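Local coordinates for protein minor fimbrium subunit Mfa5 (Porphyromonas gingivalis ATCC 33277, PDB 6TO1) that serves as an accessory subunit of the minor fimbriae, surface pili that mediate biofilm formation and adhesion to host cells and other oral bacteria, at residues T123-D127 against S223-H229; T167-A173 against S185-K189; L584-E589 against I628-K632. All blocks are in the same frame, centred on the assembly; numbering follows the deposited sequence. Where two conformers were deposited one is given.

Interaction 1 of 3, residues T123-D127 against S223-H229; sequences TVPVD and STAVDKH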
# COMPACT_ATOMS: atom_id res chain seq x y z
N THR A 123 -0.12 -8.08 -0.45
CA THR A 123 -0.41 -9.21 0.43
C THR A 123 0.92 -9.74 0.97
O THR A 123 1.85 -10.01 0.20
CB THR A 123 -1.18 -10.29 -0.35
OG1 THR A 123 -2.43 -9.74 -0.79
CG2 THR A 123 -1.44 -11.48 0.52
N VAL A 124 1.03 -9.83 2.28
CA VAL A 124 2.28 -10.24 2.91
C VAL A 124 2.43 -11.75 2.74
O VAL A 124 1.54 -12.48 3.17
CB VAL A 124 2.30 -9.83 4.38
CG1 VAL A 124 3.56 -10.35 5.07
CG2 VAL A 124 2.20 -8.31 4.53
N PRO A 125 3.49 -12.27 2.12
CA PRO A 125 3.60 -13.73 1.96
C PRO A 125 3.62 -14.46 3.30
O PRO A 125 4.25 -14.04 4.27
CB PRO A 125 4.92 -13.92 1.20
CG PRO A 125 5.05 -12.62 0.40
CD PRO A 125 4.56 -11.56 1.38
N VAL A 126 2.88 -15.56 3.34
CA VAL A 126 2.71 -16.32 4.58
C VAL A 126 2.72 -17.79 4.21
O VAL A 126 2.04 -18.21 3.26
CB VAL A 126 1.42 -15.94 5.32
CG1 VAL A 126 0.22 -15.92 4.35
CG2 VAL A 126 1.16 -16.87 6.51
N ASP A 127 3.52 -18.57 4.92
CA ASP A 127 3.57 -20.01 4.74
C ASP A 127 3.06 -20.66 6.02
O ASP A 127 3.37 -20.20 7.12
CB ASP A 127 4.99 -20.50 4.44
CG ASP A 127 5.38 -20.33 2.98
OD1 ASP A 127 4.48 -20.26 2.12
OD2 ASP A 127 6.60 -20.26 2.71
N SER A 223 11.17 -21.98 3.78
CA SER A 223 10.28 -20.86 3.54
C SER A 223 11.04 -19.55 3.53
O SER A 223 11.91 -19.30 4.38
CB SER A 223 9.21 -20.81 4.63
OG SER A 223 8.46 -19.58 4.59
N THR A 224 10.70 -18.69 2.57
CA THR A 224 11.16 -17.31 2.58
C THR A 224 10.00 -16.34 2.79
O THR A 224 10.12 -15.15 2.46
CB THR A 224 11.90 -16.98 1.28
OG1 THR A 224 11.03 -17.23 0.17
CG2 THR A 224 13.13 -17.85 1.12
N ALA A 225 8.89 -16.81 3.35
CA ALA A 225 7.75 -15.95 3.66
C ALA A 225 8.07 -14.98 4.80
O ALA A 225 8.99 -15.16 5.59
CB ALA A 225 6.53 -16.80 4.04
N VAL A 226 7.30 -13.90 4.85
CA VAL A 226 7.39 -12.98 5.97
C VAL A 226 6.77 -13.60 7.22
O VAL A 226 7.34 -13.55 8.31
CB VAL A 226 6.70 -11.64 5.63
CG1 VAL A 226 6.63 -10.77 6.85
CG2 VAL A 226 7.46 -10.96 4.48
N ASP A 227 5.58 -14.16 7.08
CA ASP A 227 4.89 -14.79 8.19
C ASP A 227 4.98 -16.30 8.03
O ASP A 227 4.77 -16.82 6.94
CB ASP A 227 3.42 -14.43 8.24
CG ASP A 227 3.18 -12.97 8.56
OD1 ASP A 227 4.09 -12.33 9.11
OD2 ASP A 227 2.07 -12.50 8.25
N LYS A 228 5.21 -16.99 9.14
CA LYS A 228 5.40 -18.44 9.14
C LYS A 228 4.63 -19.01 10.31
O LYS A 228 4.91 -18.66 11.47
CB LYS A 228 6.89 -18.80 9.21
CG LYS A 228 7.70 -18.35 8.02
CD LYS A 228 9.19 -18.60 8.21
CE LYS A 228 10.02 -17.89 7.13
NZ LYS A 228 11.47 -17.90 7.47
N HIS A 229 3.65 -19.87 10.02
CA HIS A 229 2.76 -20.44 11.02
C HIS A 229 2.82 -21.96 11.00
O HIS A 229 2.85 -22.58 9.94
CB HIS A 229 1.29 -20.05 10.78
CG HIS A 229 1.03 -18.58 10.78
ND1 HIS A 229 0.54 -17.91 11.89
CD2 HIS A 229 1.18 -17.65 9.82
CE1 HIS A 229 0.37 -16.64 11.59
NE2 HIS A 229 0.77 -16.45 10.34
O HOH W 1 0.47 -12.45 5.91
O HOH W 2 8.34 -19.13 1.00
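V124 and V226 meet where two strands of the von Willebrand factor type A domain are about to pair: CG1 of V124 presses on CB of V226 at 3.4 Å, closer than carbons usually come, and the two side chains cross at about a right angle. CG1 stands anti to the backbone N (chi1 175°), which turns this methyl toward V226. Next along, A225 rests its CB against the backbone from O of P125 past CA of V126 to N of D127, while D227 lays its CB 3.7 Å from CG2 of V126. The same CG2 methyl reaches the edge of the H229 imidazole at CD2, 3.4 Å away; ND1 of that ring hydrogen-bonds NE2 of H359, on the next strand of the sheet.

Around these apolar contacts runs a short parallel ladder. O of P125 takes an almost straight bond from N of D227 (178° at the hydrogen) and a weak one from N of V226. D127 then uses its backbone both ways, giving its N-H to O of D227 and accepting from N of H229. It is the start of the central pairing between strands 126-133 and 227-234, in the parallel part of the Rossmann-like sheet.

At the outer edge water 1 links O of V124 to OD2 of D227. The buried D127 carboxylate is gripped more firmly: besides its salt bridge to R171, OD2 accepts from water 2, which itself accepts from N of T224. S223 closes an ST turn by accepting the N-H of A225 on its OG. That hydroxyl, 2.7 Å from OD2 of D127, donates to it on the anti side, 18° out of the carboxylate plane.

Interaction 2 of 3, residues T167-A173 against S185-K189; sequences TEGVRIA and SDFTK
K189 drives its ammonium into the bend before strand 170-177, where NZ donates to two backbone oxygens: O of T167 at 2.9 Å, nearly in line with that carbonyl, and O of V170 at 2.8 Å, from above the carbonyl plane. A bend at the end of the lysine chain (chi4 -76°) turns NZ in between them, and water 3 accepts from N of G169 and, weakly, from NZ. Farther along, F187 covers one face of the R171 guanidinium with its CB, 3.4 Å above the centre of that plane. The ring itself is approached obliquely, NH2 of R171 lying 3.4 Å from CD2 of F187, with the two flat groups only 21° apart. The salt bridge from NH2 to D127 pins the arginine from the neighbouring strand. F187 CD1 also packs on CB of A173 at 3.6 Å, and I219 and M220 of helix 209-220 touch the F187 side chain.

Backbone bonds set this spacing. I172 and T188 form an antiparallel hydrogen-bonded pair, giving and accepting N-H groups at 2.9 Å between N and O in each direction, and both rest on L194 of helix 191-199. The second arm of the hairpin of strands 170-177 and 181-186 thus turns a corner at F187 and returns to pair at T188, at the edge of the von Willebrand factor type A sheet.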
# COMPACT_ATOMS: atom_id res chain seq x y z
N THR A 167 -4.69 -18.19 -5.10
CA THR A 167 -4.62 -17.40 -3.88
C THR A 167 -3.27 -16.70 -3.81
O THR A 167 -2.22 -17.35 -3.87
CB THR A 167 -4.81 -18.28 -2.64
OG1 THR A 167 -6.05 -18.99 -2.72
CG2 THR A 167 -4.82 -17.39 -1.38
N GLU A 168 -3.30 -15.38 -3.64
CA GLU A 168 -2.07 -14.61 -3.51
C GLU A 168 -1.46 -14.81 -2.12
O GLU A 168 -2.15 -14.74 -1.10
CB GLU A 168 -2.36 -13.13 -3.74
CG GLU A 168 -1.75 -12.56 -5.01
CD GLU A 168 -2.15 -11.11 -5.25
OE1 GLU A 168 -1.65 -10.22 -4.52
OE2 GLU A 168 -2.96 -10.85 -6.17
N GLY A 169 -0.16 -15.07 -2.09
CA GLY A 169 0.63 -14.93 -0.89
C GLY A 169 0.67 -16.12 0.04
O GLY A 169 1.60 -16.19 0.86
N VAL A 170 -0.28 -17.04 -0.04
CA VAL A 170 -0.46 -18.09 0.97
C VAL A 170 -0.04 -19.42 0.38
O VAL A 170 -0.43 -19.74 -0.74
CB VAL A 170 -1.93 -18.17 1.43
CG1 VAL A 170 -2.11 -19.32 2.47
CG2 VAL A 170 -2.41 -16.85 1.98
N ARG A 171 0.75 -20.21 1.13
CA ARG A 171 0.95 -21.62 0.83
C ARG A 171 0.74 -22.47 2.09
O ARG A 171 0.96 -22.00 3.21
CB ARG A 171 2.36 -21.93 0.27
CG ARG A 171 2.71 -21.21 -1.02
CD ARG A 171 4.09 -21.62 -1.53
NE ARG A 171 5.13 -21.46 -0.52
CZ ARG A 171 6.35 -21.98 -0.63
NH1 ARG A 171 6.68 -22.66 -1.71
NH2 ARG A 171 7.23 -21.83 0.34
N ILE A 172 0.33 -23.71 1.90
CA ILE A 172 0.07 -24.63 3.00
C ILE A 172 0.80 -25.94 2.73
O ILE A 172 0.70 -26.49 1.63
CB ILE A 172 -1.43 -24.90 3.20
CG1 ILE A 172 -2.22 -23.64 3.52
CG2 ILE A 172 -1.64 -25.87 4.38
CD1 ILE A 172 -3.73 -23.86 3.58
N ALA A 173 1.53 -26.43 3.73
CA ALA A 173 2.10 -27.76 3.75
C ALA A 173 1.38 -28.59 4.83
O ALA A 173 0.70 -28.05 5.71
CB ALA A 173 3.60 -27.72 4.04
N SER A 185 2.15 -33.28 2.30
CA SER A 185 2.34 -32.33 1.21
C SER A 185 3.41 -31.30 1.55
O SER A 185 3.45 -30.80 2.66
CB SER A 185 1.02 -31.62 0.88
OG SER A 185 1.14 -30.78 -0.26
N ASP A 186 4.30 -31.02 0.59
CA ASP A 186 5.12 -29.81 0.69
C ASP A 186 4.23 -28.59 0.46
O ASP A 186 3.04 -28.71 0.18
CB ASP A 186 6.27 -29.83 -0.33
CG ASP A 186 7.49 -28.95 0.10
OD1 ASP A 186 7.42 -28.11 1.03
OD2 ASP A 186 8.56 -29.11 -0.54
N PHE A 187 4.82 -27.40 0.56
CA PHE A 187 4.05 -26.17 0.39
C PHE A 187 3.30 -26.16 -0.95
O PHE A 187 3.89 -26.43 -2.00
CB PHE A 187 5.00 -24.99 0.47
CG PHE A 187 5.48 -24.70 1.86
CD1 PHE A 187 4.59 -24.41 2.87
CD2 PHE A 187 6.84 -24.70 2.14
CE1 PHE A 187 5.04 -24.11 4.15
CE2 PHE A 187 7.30 -24.40 3.41
CZ PHE A 187 6.41 -24.10 4.41
N THR A 188 2.01 -25.85 -0.90
CA THR A 188 1.21 -25.85 -2.11
C THR A 188 0.01 -24.93 -1.94
O THR A 188 -0.34 -24.52 -0.83
CB THR A 188 0.77 -27.28 -2.48
OG1 THR A 188 0.05 -27.29 -3.71
CG2 THR A 188 -0.14 -27.88 -1.43
N LYS A 189 -0.60 -24.58 -3.07
CA LYS A 189 -1.89 -23.89 -3.09
C LYS A 189 -3.01 -24.80 -3.60
O LYS A 189 -4.16 -24.35 -3.75
CB LYS A 189 -1.83 -22.61 -3.93
CG LYS A 189 -0.86 -21.55 -3.46
CD LYS A 189 -0.67 -20.45 -4.51
CE LYS A 189 0.53 -19.59 -4.24
NZ LYS A 189 0.33 -18.60 -3.15
O HOH W 3 1.17 -15.70 -4.51

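Interaction 3 of 3, residues L584-E589 against I628-K632; sequences LDKTTE and ISWKK
L584 packs against the start of 628-632 with both of its methyls: CD2 meets CD1 of I628 at 3.7 Å, the two side chains crossing at about a right angle, and CD1 lies against O of S629 and CA of W630. This is the close, buried side of the contact. It joins two loops, one between strands 582-583 and 592-596 and the other between strands 624-628 and 634-643. The indole of W630 belongs to the same side. Its CG stands between the backbone N and the carbonyl carbon (chi1 71°), and the ring edge then faces the type I turn D585-T588, with CD1 3.2 Å from O of T588. F498 meets the indole edge-to-face.

The other part of the contact is wetter. E589, an exposed residue, bends at chi2 (70°) to run beside the indole. Two waters bridge the loops: water 4 donates to O of D585 and O of T588 and accepts from N of W630, while water 5 spans O of E589 and OG of S629. Within the turn, D585 OD1 accepts the N-H of T587, an Asx turn, and its hydroxyl as well, two bonds on one oxygen.

The one direct hydrogen bond across the contact is that from W630 to E589: NE1 donates its N-H to OE1 at 2.9 Å. The oxygen sits in the indole plane and uses its anti lone pair, though the carboxylate is turned 75° from that plane. A largely buried ring thus has its single polar atom answered by a carboxylate at the surface, which probably keeps its negative charge there.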
# COMPACT_ATOMS: atom_id res chain seq x y z
N LEU A 584 -9.13 30.96 -31.86
CA LEU A 584 -7.85 30.75 -32.50
C LEU A 584 -7.81 29.40 -33.21
O LEU A 584 -8.50 28.46 -32.82
CB LEU A 584 -6.72 30.81 -31.47
CG LEU A 584 -6.52 32.13 -30.76
CD1 LEU A 584 -5.45 32.06 -29.70
CD2 LEU A 584 -6.21 33.25 -31.80
N ASP A 585 -6.97 29.32 -34.26
CA ASP A 585 -6.72 28.06 -34.94
C ASP A 585 -5.51 27.41 -34.26
O ASP A 585 -4.37 27.83 -34.47
CB ASP A 585 -6.46 28.26 -36.43
CG ASP A 585 -6.11 26.97 -37.15
OD1 ASP A 585 -6.10 25.89 -36.50
OD2 ASP A 585 -5.83 27.03 -38.36
N LYS A 586 -5.77 26.38 -33.46
CA LYS A 586 -4.71 25.75 -32.69
C LYS A 586 -3.77 24.91 -33.54
O LYS A 586 -2.70 24.53 -33.05
CB LYS A 586 -5.30 24.87 -31.59
CG LYS A 586 -6.10 25.61 -30.55
CD LYS A 586 -6.50 24.63 -29.44
CE LYS A 586 -7.23 25.31 -28.30
NZ LYS A 586 -7.30 24.39 -27.12
N THR A 587 -4.16 24.58 -34.77
CA THR A 587 -3.36 23.69 -35.59
C THR A 587 -2.25 24.41 -36.31
O THR A 587 -1.51 23.77 -37.07
CB THR A 587 -4.25 22.95 -36.60
OG1 THR A 587 -4.71 23.87 -37.60
CG2 THR A 587 -5.44 22.35 -35.89
N THR A 588 -2.10 25.72 -36.10
CA THR A 588 -1.04 26.45 -36.76
C THR A 588 -0.42 27.49 -35.84
O THR A 588 -1.05 27.99 -34.91
CB THR A 588 -1.54 27.15 -38.05
OG1 THR A 588 -0.43 27.80 -38.68
CG2 THR A 588 -2.62 28.17 -37.71
N GLU A 589 0.84 27.78 -36.12
CA GLU A 589 1.56 28.87 -35.47
C GLU A 589 1.57 30.12 -36.34
O GLU A 589 2.11 31.15 -35.91
CB GLU A 589 2.98 28.40 -35.14
CG GLU A 589 3.01 27.28 -34.04
CD GLU A 589 2.47 25.90 -34.48
OE1 GLU A 589 1.40 25.44 -33.97
OE2 GLU A 589 3.13 25.23 -35.30
N ILE A 628 -2.98 37.35 -34.80
CA ILE A 628 -2.87 36.66 -33.52
C ILE A 628 -2.74 35.16 -33.76
O ILE A 628 -3.10 34.63 -34.82
CB ILE A 628 -4.07 36.94 -32.59
CG1 ILE A 628 -5.39 36.61 -33.30
CG2 ILE A 628 -4.05 38.38 -32.12
CD1 ILE A 628 -6.62 36.87 -32.45
N SER A 629 -2.22 34.46 -32.74
CA SER A 629 -2.10 33.01 -32.79
C SER A 629 -2.13 32.49 -31.36
O SER A 629 -2.10 33.26 -30.40
CB SER A 629 -0.80 32.56 -33.44
OG SER A 629 0.31 32.86 -32.58
N TRP A 630 -2.11 31.16 -31.21
CA TRP A 630 -2.05 30.59 -29.87
C TRP A 630 -0.74 30.90 -29.16
O TRP A 630 -0.72 30.93 -27.92
CB TRP A 630 -2.28 29.08 -29.92
CG TRP A 630 -1.22 28.24 -30.50
CD1 TRP A 630 -1.17 27.75 -31.77
CD2 TRP A 630 -0.10 27.69 -29.80
NE1 TRP A 630 -0.06 26.94 -31.92
CE2 TRP A 630 0.61 26.90 -30.73
CE3 TRP A 630 0.38 27.80 -28.49
CZ2 TRP A 630 1.78 26.22 -30.38
CZ3 TRP A 630 1.54 27.12 -28.14
CH2 TRP A 630 2.23 26.34 -29.09
N LYS A 631 0.33 31.19 -29.89
CA LYS A 631 1.58 31.58 -29.27
C LYS A 631 1.70 33.09 -29.06
O LYS A 631 2.47 33.53 -28.20
CB LYS A 631 2.77 31.11 -30.10
CG LYS A 631 2.81 29.60 -30.34
CD LYS A 631 4.02 29.20 -31.18
CE LYS A 631 5.20 28.78 -30.32
NZ LYS A 631 5.66 29.85 -29.41
N LYS A 632 0.97 33.89 -29.83
CA LYS A 632 1.03 35.34 -29.72
C LYS A 632 -0.41 35.82 -29.77
O LYS A 632 -0.92 36.23 -30.82
CB LYS A 632 1.88 35.94 -30.85
CG LYS A 632 3.36 35.58 -30.75
CD LYS A 632 3.99 36.10 -29.45
CE LYS A 632 5.47 35.68 -29.34
NZ LYS A 632 6.01 36.05 -27.99
O HOH W 4 -2.79 29.83 -33.87
O HOH W 5 2.72 32.44 -33.70

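Interactions 1 and 2 are neighbours in one sheet, their centres about 10 Å apart. Strand 126-133 pairs with strand 227-234 on one flank and with strand 170-177 on the other, which places 123-127 between the partners of both contacts. Along the chain, 167-173 and 185-189 fall between the two segments of interaction 1, so the hairpin is an excursion within that longer loop. Interaction 3 follows much later, in a separate beta-rich region: its centre lies about 60 Å from that of interaction 1 and about 63 Å from that of interaction 2, the nearest atoms more than 40 Å away. Two contacts thus lie side by side in the sheet of the von Willebrand factor domain, and the third joins loops far along an elongated, multidomain pilus protein.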